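Local atomic coordinates of SsRai1 (Scheffersomyces stipitis, PDB entry 5BTO), a protein that hydrolyses the NAD cap from the 5' end of RNAs as a metal-dependent decapping nuclease, and binds and stimulates the exoribonuclease RAT1. Residues Ile221-Gly226 with Met230-Glu235; Val109-Tyr114 with Trp346-Ile351; Tyr217-Lys222 with Ser252-Leu257. All coordinates share one frame; numbering follows the deposited sequence.

Interaction 1: Ile221-Gly226 with Met230-Glu235; sequences IKTGIG and MLLAGE
Ile-221 and Leu-232 face each other as an antiparallel hydrogen-bonded pair: N of Ile-221 reaches O of Leu-232 at 2.9 Å, and N of Leu-232 returns an equally short bond to O of Ile-221. A second such ring joins Thr-223 and Met-230. There N of Thr-223 meets O of Met-230 at 2.8 Å, whereas N of Met-230 approaches O of Thr-223 from above its carbonyl plane, 42° out of it. The axes of the two short segments lie 127° apart, well off the 180° of straight antiparallel strands, as twisted or coiled hairpin strands do. Ile-221, Thr-223, Met-230 and Leu-232 share one face. With OG1 of Thr-223 anti to the backbone N (chi1 -174°), CG2 stands between N and the carbonyl carbon and reaches Leu-232 CG at 4.0 Å; beta-branched residues suit such extended backbone. Ile-221 CG1 packs on Leu-232 CB at 3.9 Å. Farther along, Ile-225 CG2 lies beside the flexible thioether of Met-230, 3.8 Å from SD. On the other face, the aliphatic part of Lys-222 crosses Leu-231, CG to CD1. The pair forms the beta hairpin of strands 216-225 and 228-235, with strand 111-114 bonded alongside Leu-231 and Ala-233, and helix 333-350 covering Ile-225 and Met-230.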
ATOM      1  N   ILE A 221       3.547  29.113   5.815  1.00 15.04           N
ATOM      2  CA  ILE A 221       4.379  28.552   6.865  1.00 14.36           C
ATOM      3  C   ILE A 221       5.409  27.599   6.303  1.00 14.21           C
ATOM      4  O   ILE A 221       5.230  27.047   5.214  1.00 16.28           O
ATOM      5  CB  ILE A 221       3.524  27.773   7.906  1.00 13.44           C
ATOM      6  CG1 ILE A 221       2.870  26.540   7.264  1.00 16.25           C
ATOM      7  CG2 ILE A 221       2.442  28.682   8.497  1.00 16.20           C
ATOM      8  CD1 ILE A 221       2.327  25.557   8.281  1.00 17.93           C
ATOM      9  N   LYS A 222       6.501  27.438   7.044  1.00 14.52           N
ATOM     10  CA  LYS A 222       7.450  26.364   6.779  1.00 16.54           C
ATOM     11  C   LYS A 222       7.166  25.262   7.779  1.00 16.66           C
ATOM     12  O   LYS A 222       6.960  25.520   8.968  1.00 18.73           O
ATOM     13  CB  LYS A 222       8.893  26.845   6.919  1.00 22.05           C
ATOM     14  CG  LYS A 222       9.442  27.534   5.692  1.00 29.37           C
ATOM     15  CD  LYS A 222      10.892  27.955   5.912  1.00 34.07           C
ATOM     16  CE  LYS A 222      11.711  26.843   6.559  1.00 36.69           C
ATOM     17  NZ  LYS A 222      12.054  25.724   5.634  1.00 38.52           N
ATOM     18  N   THR A 223       7.103  24.029   7.291  1.00 15.00           N
ATOM     19  CA  THR A 223       6.861  22.907   8.169  1.00 14.08           C
ATOM     20  C   THR A 223       7.486  21.675   7.539  1.00 14.77           C
ATOM     21  O   THR A 223       8.325  21.788   6.650  1.00 15.78           O
ATOM     22  CB  THR A 223       5.347  22.725   8.423  1.00 15.63           C
ATOM     23  OG1 THR A 223       5.137  21.707   9.408  1.00 17.30           O
ATOM     24  CG2 THR A 223       4.617  22.387   7.132  1.00 18.04           C
ATOM     25  N   GLY A 224       7.095  20.501   7.993  1.00 16.53           N
ATOM     26  CA  GLY A 224       7.671  19.295   7.438  1.00 17.45           C
ATOM     27  C   GLY A 224       6.921  18.075   7.886  1.00 16.96           C
ATOM     28  O   GLY A 224       6.066  18.145   8.764  1.00 17.20           O
ATOM     29  N   ILE A 225       7.239  16.954   7.257  1.00 16.53           N
ATOM     30  CA  ILE A 225       6.740  15.662   7.687  1.00 16.90           C
ATOM     31  C   ILE A 225       7.830  14.675   7.304  1.00 17.56           C
ATOM     32  O   ILE A 225       8.378  14.751   6.204  1.00 17.43           O
ATOM     33  CB  ILE A 225       5.381  15.302   7.035  1.00 21.82           C
ATOM     34  CG1 ILE A 225       4.925  13.922   7.498  1.00 26.34           C
ATOM     35  CG2 ILE A 225       5.455  15.353   5.504  1.00 22.45           C
ATOM     36  CD1 ILE A 225       3.702  13.944   8.341  1.00 29.05           C
ATOM     37  N   GLY A 226       8.179  13.788   8.225  1.00 17.80           N
ATOM     38  CA  GLY A 226       9.330  12.922   8.026  1.00 18.78           C
ATOM     39  C   GLY A 226      10.558  13.736   7.656  1.00 20.60           C
ATOM     40  O   GLY A 226      10.921  14.677   8.369  1.00 24.05           O
ATOM     41  N   MET A 230       8.380  21.452   3.834  1.00 14.59           N
ATOM     42  CA  MET A 230       7.262  21.927   3.028  1.00 14.15           C
ATOM     43  C   MET A 230       6.891  23.369   3.349  1.00 15.38           C
ATOM     44  O   MET A 230       6.997  23.808   4.492  1.00 16.49           O
ATOM     45  CB  MET A 230       6.036  21.015   3.231  1.00 14.38           C
ATOM     46  CG  MET A 230       6.353  19.558   2.889  1.00 18.49           C
ATOM     47  SD  MET A 230       5.019  18.411   3.278  1.00 22.35           S
ATOM     48  CE  MET A 230       3.853  18.804   1.983  1.00 18.23           C
ATOM     49  N   LEU A 231       6.474  24.095   2.320  1.00 13.12           N
ATOM     50  CA  LEU A 231       5.904  25.425   2.484  1.00 13.64           C
ATOM     51  C   LEU A 231       4.407  25.249   2.255  1.00 15.26           C
ATOM     52  O   LEU A 231       3.996  24.708   1.215  1.00 15.77           O
ATOM     53  CB  LEU A 231       6.502  26.390   1.451  1.00 16.72           C
ATOM     54  CG  LEU A 231       6.223  27.883   1.631  1.00 19.59           C
ATOM     55  CD1 LEU A 231       6.929  28.411   2.876  1.00 23.43           C
ATOM     56  CD2 LEU A 231       6.649  28.707   0.428  1.00 20.85           C
ATOM     57  N   LEU A 232       3.592  25.636   3.235  1.00 13.24           N
ATOM     58  CA  LEU A 232       2.139  25.504   3.096  1.00 13.18           C
ATOM     59  C   LEU A 232       1.446  26.848   3.252  1.00 13.33           C
ATOM     60  O   LEU A 232       1.676  27.564   4.241  1.00 14.50           O
ATOM     61  CB  LEU A 232       1.552  24.575   4.165  1.00 16.71           C
ATOM     62  CG  LEU A 232       1.934  23.111   4.261  1.00 19.90           C
ATOM     63  CD1 LEU A 232       1.045  22.413   5.311  1.00 17.74           C
ATOM     64  CD2 LEU A 232       1.773  22.482   2.902  1.00 21.47           C
ATOM     65  N   ALA A 233       0.571  27.176   2.313  1.00 14.15           N
ATOM     66  CA  ALA A 233      -0.241  28.390   2.420  1.00 13.35           C
ATOM     67  C   ALA A 233      -1.651  28.010   2.889  1.00 13.88           C
ATOM     68  O   ALA A 233      -2.243  27.051   2.379  1.00 14.46           O
ATOM     69  CB  ALA A 233      -0.297  29.099   1.081  1.00 14.76           C
ATOM     70  N   GLY A 234      -2.189  28.754   3.854  1.00 14.10           N
ATOM     71  CA  GLY A 234      -3.510  28.455   4.363  1.00 14.63           C
ATOM     72  C   GLY A 234      -4.253  29.663   4.894  1.00 14.51           C
ATOM     73  O   GLY A 234      -3.672  30.495   5.592  1.00 15.77           O
ATOM     74  N   GLU A 235      -5.542  29.753   4.581  1.00 15.69           N
ATOM     75  CA  GLU A 235      -6.381  30.802   5.167  1.00 15.94           C
ATOM     76  C   GLU A 235      -6.495  30.638   6.674  1.00 15.96           C
ATOM     77  O   GLU A 235      -6.636  29.523   7.189  1.00 17.06           O
ATOM     78  CB  GLU A 235      -7.783  30.833   4.548  1.00 18.60           C
ATOM     79  CG  GLU A 235      -8.601  32.040   5.042  1.00 21.06           C
ATOM     80  CD  GLU A 235      -9.991  32.138   4.450  1.00 28.72           C
ATOM     81  OE1 GLU A 235     -10.350  31.273   3.627  1.00 30.24           O
ATOM     82  OE2 GLU A 235     -10.731  33.087   4.818  1.00 31.89           O
TER

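Interaction 2: Val109-Tyr114 with Trp346-Ile351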
ATOM      1  N   VAL A 109      12.806  24.559   1.100  1.00 20.18           N
ATOM      2  CA  VAL A 109      11.842  23.462   1.232  1.00 17.41           C
ATOM      3  C   VAL A 109      11.873  22.557   0.011  1.00 17.74           C
ATOM      4  O   VAL A 109      12.447  22.910  -1.027  1.00 19.52           O
ATOM      5  CB  VAL A 109      10.394  23.967   1.426  1.00 16.74           C
ATOM      6  CG1 VAL A 109      10.286  24.839   2.676  1.00 17.57           C
ATOM      7  CG2 VAL A 109       9.907  24.719   0.190  1.00 18.92           C
ATOM      8  N   ASP A 110      11.245  21.389   0.148  1.00 17.46           N
ATOM      9  CA  ASP A 110      11.146  20.422  -0.937  1.00 17.76           C
ATOM     10  C   ASP A 110       9.847  20.575  -1.711  1.00 16.83           C
ATOM     11  O   ASP A 110       9.794  20.291  -2.910  1.00 17.49           O
ATOM     12  CB  ASP A 110      11.211  19.003  -0.377  1.00 18.78           C
ATOM     13  CG  ASP A 110      12.498  18.729   0.364  1.00 21.36           C
ATOM     14  OD1 ASP A 110      13.565  18.792  -0.282  1.00 22.68           O
ATOM     15  OD2 ASP A 110      12.457  18.440   1.581  1.00 23.08           O
ATOM     16  N   ILE A 111       8.791  20.998  -1.015  1.00 15.68           N
ATOM     17  CA  ILE A 111       7.458  21.067  -1.606  1.00 14.51           C
ATOM     18  C   ILE A 111       6.792  22.404  -1.283  1.00 14.00           C
ATOM     19  O   ILE A 111       6.889  22.889  -0.163  1.00 15.51           O
ATOM     20  CB  ILE A 111       6.550  19.928  -1.072  1.00 15.63           C
ATOM     21  CG1 ILE A 111       7.099  18.551  -1.458  1.00 15.80           C
ATOM     22  CG2 ILE A 111       5.113  20.086  -1.586  1.00 17.33           C
ATOM     23  CD1 ILE A 111       6.421  17.418  -0.686  1.00 17.18           C
ATOM     24  N   ILE A 112       6.120  22.984  -2.272  1.00 14.41           N
ATOM     25  CA  ILE A 112       5.411  24.256  -2.104  1.00 15.20           C
ATOM     26  C   ILE A 112       3.959  24.033  -2.522  1.00 15.36           C
ATOM     27  O   ILE A 112       3.700  23.634  -3.652  1.00 15.70           O
ATOM     28  CB  ILE A 112       6.055  25.357  -2.981  1.00 16.80           C
ATOM     29  CG1 ILE A 112       7.450  25.700  -2.447  1.00 17.35           C
ATOM     30  CG2 ILE A 112       5.155  26.613  -3.058  1.00 17.65           C
ATOM     31  CD1 ILE A 112       8.336  26.458  -3.435  1.00 22.29           C
ATOM     32  N   THR A 113       3.007  24.265  -1.615  1.00 13.47           N
ATOM     33  CA  THR A 113       1.625  23.944  -1.927  1.00 12.84           C
ATOM     34  C   THR A 113       0.659  24.622  -0.971  1.00 12.82           C
ATOM     35  O   THR A 113       1.066  25.463  -0.163  1.00 14.59           O
ATOM     36  CB  THR A 113       1.413  22.407  -1.906  1.00 14.66           C
ATOM     37  OG1 THR A 113       0.134  22.067  -2.460  1.00 16.17           O
ATOM     38  CG2 THR A 113       1.534  21.864  -0.491  1.00 14.56           C
ATOM     39  N   TYR A 114      -0.617  24.272  -1.087  1.00 14.32           N
ATOM     40  CA  TYR A 114      -1.661  24.811  -0.216  1.00 13.12           C
ATOM     41  C   TYR A 114      -2.103  23.792   0.838  1.00 13.21           C
ATOM     42  O   TYR A 114      -2.216  22.592   0.574  1.00 13.91           O
ATOM     43  CB  TYR A 114      -2.883  25.238  -1.039  1.00 14.51           C
ATOM     44  CG  TYR A 114      -2.795  26.629  -1.622  1.00 16.79           C
ATOM     45  CD1 TYR A 114      -3.113  27.745  -0.857  1.00 17.23           C
ATOM     46  CD2 TYR A 114      -2.415  26.830  -2.937  1.00 20.79           C
ATOM     47  CE1 TYR A 114      -3.028  29.017  -1.382  1.00 19.90           C
ATOM     48  CE2 TYR A 114      -2.329  28.109  -3.473  1.00 20.19           C
ATOM     49  CZ  TYR A 114      -2.643  29.197  -2.692  1.00 20.69           C
ATOM     50  OH  TYR A 114      -2.561  30.475  -3.210  1.00 22.16           O
ATOM     51  N   TRP A 346       6.574   9.033  -0.745  1.00 13.97           N
ATOM     52  CA  TRP A 346       6.452   8.385  -2.044  1.00 15.02           C
ATOM     53  C   TRP A 346       6.589   9.397  -3.185  1.00 15.40           C
ATOM     54  O   TRP A 346       7.324   9.165  -4.146  1.00 15.86           O
ATOM     55  CB  TRP A 346       5.103   7.661  -2.124  1.00 15.63           C
ATOM     56  CG  TRP A 346       4.892   6.787  -3.320  1.00 16.44           C
ATOM     57  CD1 TRP A 346       5.569   5.641  -3.632  1.00 17.48           C
ATOM     58  CD2 TRP A 346       3.892   6.955  -4.332  1.00 17.24           C
ATOM     59  NE1 TRP A 346       5.055   5.092  -4.787  1.00 20.26           N
ATOM     60  CE2 TRP A 346       4.025   5.876  -5.235  1.00 17.91           C
ATOM     61  CE3 TRP A 346       2.901   7.915  -4.566  1.00 17.17           C
ATOM     62  CZ2 TRP A 346       3.203   5.729  -6.354  1.00 19.19           C
ATOM     63  CZ3 TRP A 346       2.081   7.771  -5.673  1.00 17.14           C
ATOM     64  CH2 TRP A 346       2.243   6.680  -6.563  1.00 17.95           C
ATOM     65  N   LEU A 347       5.900  10.531  -3.077  1.00 14.64           N
ATOM     66  CA  LEU A 347       5.981  11.533  -4.135  1.00 15.27           C
ATOM     67  C   LEU A 347       7.408  12.005  -4.319  1.00 15.53           C
ATOM     68  O   LEU A 347       7.879  12.135  -5.449  1.00 17.53           O
ATOM     69  CB  LEU A 347       5.066  12.725  -3.864  1.00 15.43           C
ATOM     70  CG  LEU A 347       3.573  12.405  -3.886  1.00 16.23           C
ATOM     71  CD1 LEU A 347       2.772  13.646  -3.531  1.00 18.07           C
ATOM     72  CD2 LEU A 347       3.157  11.861  -5.251  1.00 17.94           C
ATOM     73  N   LEU A 348       8.097  12.265  -3.212  1.00 15.23           N
ATOM     74  CA  LEU A 348       9.481  12.729  -3.301  1.00 16.72           C
ATOM     75  C   LEU A 348      10.427  11.660  -3.866  1.00 17.82           C
ATOM     76  O   LEU A 348      11.408  11.991  -4.523  1.00 20.45           O
ATOM     77  CB  LEU A 348       9.973  13.272  -1.957  1.00 18.59           C
ATOM     78  CG  LEU A 348       9.334  14.612  -1.582  1.00 20.17           C
ATOM     79  CD1 LEU A 348       9.674  15.011  -0.145  1.00 22.68           C
ATOM     80  CD2 LEU A 348       9.733  15.710  -2.556  1.00 19.59           C
ATOM     81  N   GLN A 349      10.122  10.388  -3.610  1.00 16.17           N
ATOM     82  CA  GLN A 349      10.921   9.281  -4.130  1.00 17.86           C
ATOM     83  C   GLN A 349      10.685   9.027  -5.617  1.00 18.39           C
ATOM     84  O   GLN A 349      11.613   8.652  -6.349  1.00 22.30           O
ATOM     85  CB  GLN A 349      10.628   7.993  -3.356  1.00 24.06           C
ATOM     86  CG  GLN A 349      11.279   7.903  -1.986  1.00 30.82           C
ATOM     87  CD  GLN A 349      10.988   6.577  -1.293  1.00 38.87           C
ATOM     88  OE1 GLN A 349      10.452   5.653  -1.907  1.00 46.45           O
ATOM     89  NE2 GLN A 349      11.340   6.480  -0.011  1.00 38.58           N
ATOM     90  N   GLU A 350       9.451   9.235  -6.066  1.00 16.64           N
ATOM     91  CA  GLU A 350       9.049   8.820  -7.415  1.00 18.13           C
ATOM     92  C   GLU A 350       9.115   9.914  -8.487  1.00 19.26           C
ATOM     93  O   GLU A 350       9.134   9.611  -9.681  1.00 23.35           O
ATOM     94  CB  GLU A 350       7.644   8.207  -7.382  1.00 20.12           C
ATOM     95  CG  GLU A 350       7.543   6.960  -6.519  1.00 23.48           C
ATOM     96  CD  GLU A 350       8.462   5.853  -7.001  1.00 28.01           C
ATOM     97  OE1 GLU A 350       8.707   5.762  -8.225  1.00 29.82           O
ATOM     98  OE2 GLU A 350       8.953   5.081  -6.156  1.00 31.68           O
ATOM     99  N   ILE A 351       9.161  11.174  -8.073  1.00 18.04           N
ATOM    100  CA  ILE A 351       9.239  12.272  -9.032  1.00 18.92           C
ATOM    101  C   ILE A 351      10.661  12.820  -9.049  1.00 20.41           C
ATOM    102  O   ILE A 351      11.096  13.405  -8.076  1.00 22.22           O
ATOM    103  CB  ILE A 351       8.246  13.406  -8.669  1.00 17.20           C
ATOM    104  CG1 ILE A 351       6.807  12.880  -8.685  1.00 19.72           C
ATOM    105  CG2 ILE A 351       8.395  14.588  -9.624  1.00 18.81           C
ATOM    106  CD1 ILE A 351       5.771  13.875  -8.213  1.00 20.49           C
TER
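The carboxylate of Asp-110, whose CB touches Leu-348 CD2 at 4.2 Å, is held through both oxygens: OD1 forms a salt bridge with Arg-353, and OD2 accepts a hydrogen bond from the backbone N of Lys-229. Aspartate suits this place: its carboxylate offers an oxygen to each partner while its methylene faces the helix. Next to it, Ile-111 meets Leu-348 in purely apolar packing. Its CG1 lies 4.0 Å from Leu-348 CD2, while its terminal CD1 sits against the fork of the leucine, 4.1 Å from both CG and CD1. That reach follows from a CG1 branch anti to the carbonyl carbon (chi1 -63°) and an extended chi2 of 167°. The contact sets the last turn of helix 333-350 against the large mixed sheet, where strand 111-114 runs between strands 142-147 and 228-235; Leu-348 also touches Leu-143 and Ala-228 of those neighbours. A branched leucine thus spans several strands from one helix position. Backbone bonds still hold this last turn, with Glu-350 N on Trp-346 O at 2.9 Å and Ile-351 N on Leu-347 O at 3.1 Å, before Ile-351 leaves helical geometry.

Interaction 3: Tyr217-Lys222 with Ser252-Leu257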
ATOM      1  N   TYR A 217      -7.379  36.094   4.651  1.00 20.33           N
ATOM      2  CA  TYR A 217      -6.052  36.307   5.220  1.00 17.53           C
ATOM      3  C   TYR A 217      -5.296  34.987   5.122  1.00 17.83           C
ATOM      4  O   TYR A 217      -5.767  33.955   5.619  1.00 16.78           O
ATOM      5  CB  TYR A 217      -6.165  36.763   6.678  1.00 16.01           C
ATOM      6  CG  TYR A 217      -4.835  36.886   7.401  1.00 18.49           C
ATOM      7  CD1 TYR A 217      -3.958  37.922   7.112  1.00 21.19           C
ATOM      8  CD2 TYR A 217      -4.467  35.977   8.379  1.00 22.53           C
ATOM      9  CE1 TYR A 217      -2.748  38.040   7.767  1.00 20.18           C
ATOM     10  CE2 TYR A 217      -3.255  36.089   9.048  1.00 21.17           C
ATOM     11  CZ  TYR A 217      -2.401  37.123   8.735  1.00 20.76           C
ATOM     12  OH  TYR A 217      -1.204  37.243   9.399  1.00 20.48           O
ATOM     13  N   ILE A 218      -4.151  35.000   4.447  1.00 16.27           N
ATOM     14  CA  ILE A 218      -3.450  33.749   4.148  1.00 15.08           C
ATOM     15  C   ILE A 218      -2.088  33.733   4.816  1.00 16.37           C
ATOM     16  O   ILE A 218      -1.245  34.595   4.544  1.00 18.64           O
ATOM     17  CB  ILE A 218      -3.237  33.559   2.627  1.00 17.34           C
ATOM     18  CG1 ILE A 218      -4.544  33.747   1.859  1.00 23.83           C
ATOM     19  CG2 ILE A 218      -2.612  32.178   2.323  1.00 17.60           C
ATOM     20  CD1 ILE A 218      -5.587  32.707   2.172  1.00 25.29           C
ATOM     21  N   SER A 219      -1.887  32.761   5.700  1.00 14.39           N
ATOM     22  CA  SER A 219      -0.601  32.557   6.342  1.00 14.75           C
ATOM     23  C   SER A 219       0.205  31.537   5.533  1.00 15.37           C
ATOM     24  O   SER A 219      -0.323  30.518   5.089  1.00 16.47           O
ATOM     25  CB  SER A 219      -0.800  32.058   7.779  1.00 16.70           C
ATOM     26  OG  SER A 219       0.429  31.673   8.377  1.00 16.69           O
ATOM     27  N   VAL A 220       1.484  31.815   5.337  1.00 14.02           N
ATOM     28  CA  VAL A 220       2.356  30.860   4.661  1.00 13.60           C
ATOM     29  C   VAL A 220       3.456  30.423   5.614  1.00 15.03           C
ATOM     30  O   VAL A 220       4.205  31.253   6.151  1.00 16.18           O
ATOM     31  CB  VAL A 220       2.970  31.437   3.372  1.00 14.36           C
ATOM     32  CG1 VAL A 220       3.668  30.320   2.584  1.00 15.17           C
ATOM     33  CG2 VAL A 220       1.890  32.090   2.528  1.00 16.57           C
ATOM     34  N   ILE A 221       3.547  29.113   5.815  1.00 15.04           N
ATOM     35  CA  ILE A 221       4.379  28.552   6.865  1.00 14.36           C
ATOM     36  C   ILE A 221       5.409  27.599   6.303  1.00 14.21           C
ATOM     37  O   ILE A 221       5.230  27.047   5.214  1.00 16.28           O
ATOM     38  CB  ILE A 221       3.524  27.773   7.906  1.00 13.44           C
ATOM     39  CG1 ILE A 221       2.870  26.540   7.264  1.00 16.25           C
ATOM     40  CG2 ILE A 221       2.442  28.682   8.497  1.00 16.20           C
ATOM     41  CD1 ILE A 221       2.327  25.557   8.281  1.00 17.93           C
ATOM     42  N   LYS A 222       6.501  27.438   7.044  1.00 14.52           N
ATOM     43  CA  LYS A 222       7.450  26.364   6.779  1.00 16.54           C
ATOM     44  C   LYS A 222       7.166  25.262   7.779  1.00 16.66           C
ATOM     45  O   LYS A 222       6.960  25.520   8.968  1.00 18.73           O
ATOM     46  CB  LYS A 222       8.893  26.845   6.919  1.00 22.05           C
ATOM     47  CG  LYS A 222       9.442  27.534   5.692  1.00 29.37           C
ATOM     48  CD  LYS A 222      10.892  27.955   5.912  1.00 34.07           C
ATOM     49  CE  LYS A 222      11.711  26.843   6.559  1.00 36.69           C
ATOM     50  NZ  LYS A 222      12.054  25.724   5.634  1.00 38.52           N
ATOM     51  N   SER A 252       0.822  30.550  16.968  1.00 17.98           N
ATOM     52  CA  SER A 252       0.197  30.193  18.233  1.00 19.37           C
ATOM     53  C   SER A 252      -0.876  31.189  18.631  1.00 17.96           C
ATOM     54  O   SER A 252      -1.620  30.938  19.568  1.00 19.66           O
ATOM     55  CB  SER A 252       1.242  30.074  19.344  1.00 22.03           C
ATOM     56  OG  SER A 252       1.751  31.345  19.718  1.00 24.28           O
ATOM     57  N   HIS A 253      -0.956  32.309  17.909  1.00 17.19           N
ATOM     58  CA  HIS A 253      -1.939  33.360  18.202  1.00 15.82           C
ATOM     59  C   HIS A 253      -3.160  33.338  17.281  1.00 14.83           C
ATOM     60  O   HIS A 253      -4.075  34.162  17.414  1.00 18.03           O
ATOM     61  CB  HIS A 253      -1.259  34.728  18.164  1.00 17.25           C
ATOM     62  CG  HIS A 253      -0.178  34.875  19.182  1.00 19.26           C
ATOM     63  ND1 HIS A 253      -0.432  35.302  20.470  1.00 20.00           N
ATOM     64  CD2 HIS A 253       1.154  34.644  19.115  1.00 22.65           C
ATOM     65  CE1 HIS A 253       0.702  35.334  21.149  1.00 23.40           C
ATOM     66  NE2 HIS A 253       1.680  34.946  20.349  1.00 23.44           N
ATOM     67  N   TYR A 254      -3.183  32.380  16.361  1.00 13.47           N
ATOM     68  CA  TYR A 254      -4.277  32.250  15.401  1.00 13.41           C
ATOM     69  C   TYR A 254      -5.345  31.277  15.898  1.00 13.63           C
ATOM     70  O   TYR A 254      -5.085  30.437  16.752  1.00 17.43           O
ATOM     71  CB  TYR A 254      -3.755  31.722  14.063  1.00 14.92           C
ATOM     72  CG  TYR A 254      -2.874  32.666  13.284  1.00 16.01           C
ATOM     73  CD1 TYR A 254      -2.988  34.045  13.421  1.00 18.87           C
ATOM     74  CD2 TYR A 254      -1.943  32.171  12.378  1.00 16.60           C
ATOM     75  CE1 TYR A 254      -2.177  34.899  12.681  1.00 19.10           C
ATOM     76  CE2 TYR A 254      -1.134  33.017  11.637  1.00 15.34           C
ATOM     77  CZ  TYR A 254      -1.256  34.380  11.792  1.00 18.18           C
ATOM     78  OH  TYR A 254      -0.459  35.220  11.057  1.00 18.81           O
ATOM     79  N   MET A 255      -6.546  31.394  15.350  1.00 14.80           N
ATOM     80  CA  MET A 255      -7.644  30.508  15.739  1.00 14.58           C
ATOM     81  C   MET A 255      -8.542  30.267  14.531  1.00 17.04           C
ATOM     82  O   MET A 255      -8.702  31.139  13.677  1.00 20.65           O
ATOM     83  CB  MET A 255      -8.436  31.121  16.917  1.00 18.09           C
ATOM     84  CG  MET A 255      -9.435  30.160  17.578  1.00 18.69           C
ATOM     85  SD  MET A 255      -9.991  30.712  19.218  1.00 25.65           S
ATOM     86  CE  MET A 255     -10.645  32.309  18.759  1.00 26.03           C
ATOM     87  N   GLU A 256      -9.102  29.063  14.448  1.00 16.26           N
ATOM     88  CA  GLU A 256     -10.058  28.718  13.412  1.00 15.90           C
ATOM     89  C   GLU A 256     -11.482  28.896  13.937  1.00 16.07           C
ATOM     90  O   GLU A 256     -11.735  28.678  15.120  1.00 18.86           O
ATOM     91  CB  GLU A 256      -9.841  27.258  13.012  1.00 21.04           C
ATOM     92  CG  GLU A 256     -10.700  26.773  11.870  1.00 26.15           C
ATOM     93  CD  GLU A 256     -10.082  27.076  10.523  1.00 34.17           C
ATOM     94  OE1 GLU A 256      -8.908  27.496  10.492  1.00 35.29           O
ATOM     95  OE2 GLU A 256     -10.768  26.889   9.497  1.00 39.34           O
ATOM     96  N   LEU A 257     -12.402  29.286  13.061  1.00 15.88           N
ATOM     97  CA  LEU A 257     -13.819  29.443  13.426  1.00 16.66           C
ATOM     98  C   LEU A 257     -14.697  28.597  12.507  1.00 17.05           C
ATOM     99  O   LEU A 257     -14.648  28.750  11.292  1.00 18.80           O
ATOM    100  CB  LEU A 257     -14.236  30.907  13.294  1.00 17.77           C
ATOM    101  CG  LEU A 257     -13.426  31.891  14.132  1.00 17.34           C
ATOM    102  CD1 LEU A 257     -13.840  33.324  13.842  1.00 21.60           C
ATOM    103  CD2 LEU A 257     -13.588  31.564  15.608  1.00 18.98           C
TER
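Tyr-217 and Tyr-254 meet through their hydroxyls, OH of Tyr-217 donating to OH of Tyr-254 at 2.7 Å. Their rings form an offset edge-to-face pair, planes at 79° and centroids 5.9 Å apart, with the edge of Tyr-217 toward the face of Tyr-254. With CG opposite the backbone N (chi1 174°), the Tyr-217 ring reaches out to the other phenol. Ser-219 has OG near the plane of the Tyr-254 ring, at the edge, 3.9 Å from CE2; so small a residue leaves room for the ring. In the second shell, Glu-28 OE1 bonds to both Tyr-254 OH and Ser-219 OG, and Lys-48 NZ bonds to Tyr-217 OH and, weakly, to Tyr-254 OH. A phenylalanine in place of Tyr-254 would probably leave the Tyr-217 hydroxyl without its acceptor and Glu-28 with one bond fewer. The contact joins strand 216-225 of the large sheet to strand 254-261 of the smaller one, which carries the metal-binding residues Glu-256 and Leu-257 of this PD-(D/E)XK fold. Tyrosine serves here as both apolar wall and polar tip: a buried hydroxyl network, probably polarised by the carboxylate and the ammonium, probably helps, with the edge-to-face packing, to set how the two rings are turned.

How the interactions relate
Along the chain come 109-114, then 217-222 overlapping 221-226, then 230-235, 252-257 and last 346-351, so that interactions 1 and 3 are nested within interaction 2. Interaction 1 is central, its centre about 11 Å from those of the other two, which are about 22 Å apart. It shares Ile-221, Lys-222 and strand 216-225 with interaction 3, and strand 228-235 borders strand 111-114 of interaction 2. The three adjacent strands of the large mixed sheet thus link the end of helix 333-350 to the smaller sheet. Tyr-114 and Glu-235, which bind substrate, lie on the large sheet, and Glu-256 and Leu-257, which bind the metal, on strand 254-261 of the smaller one.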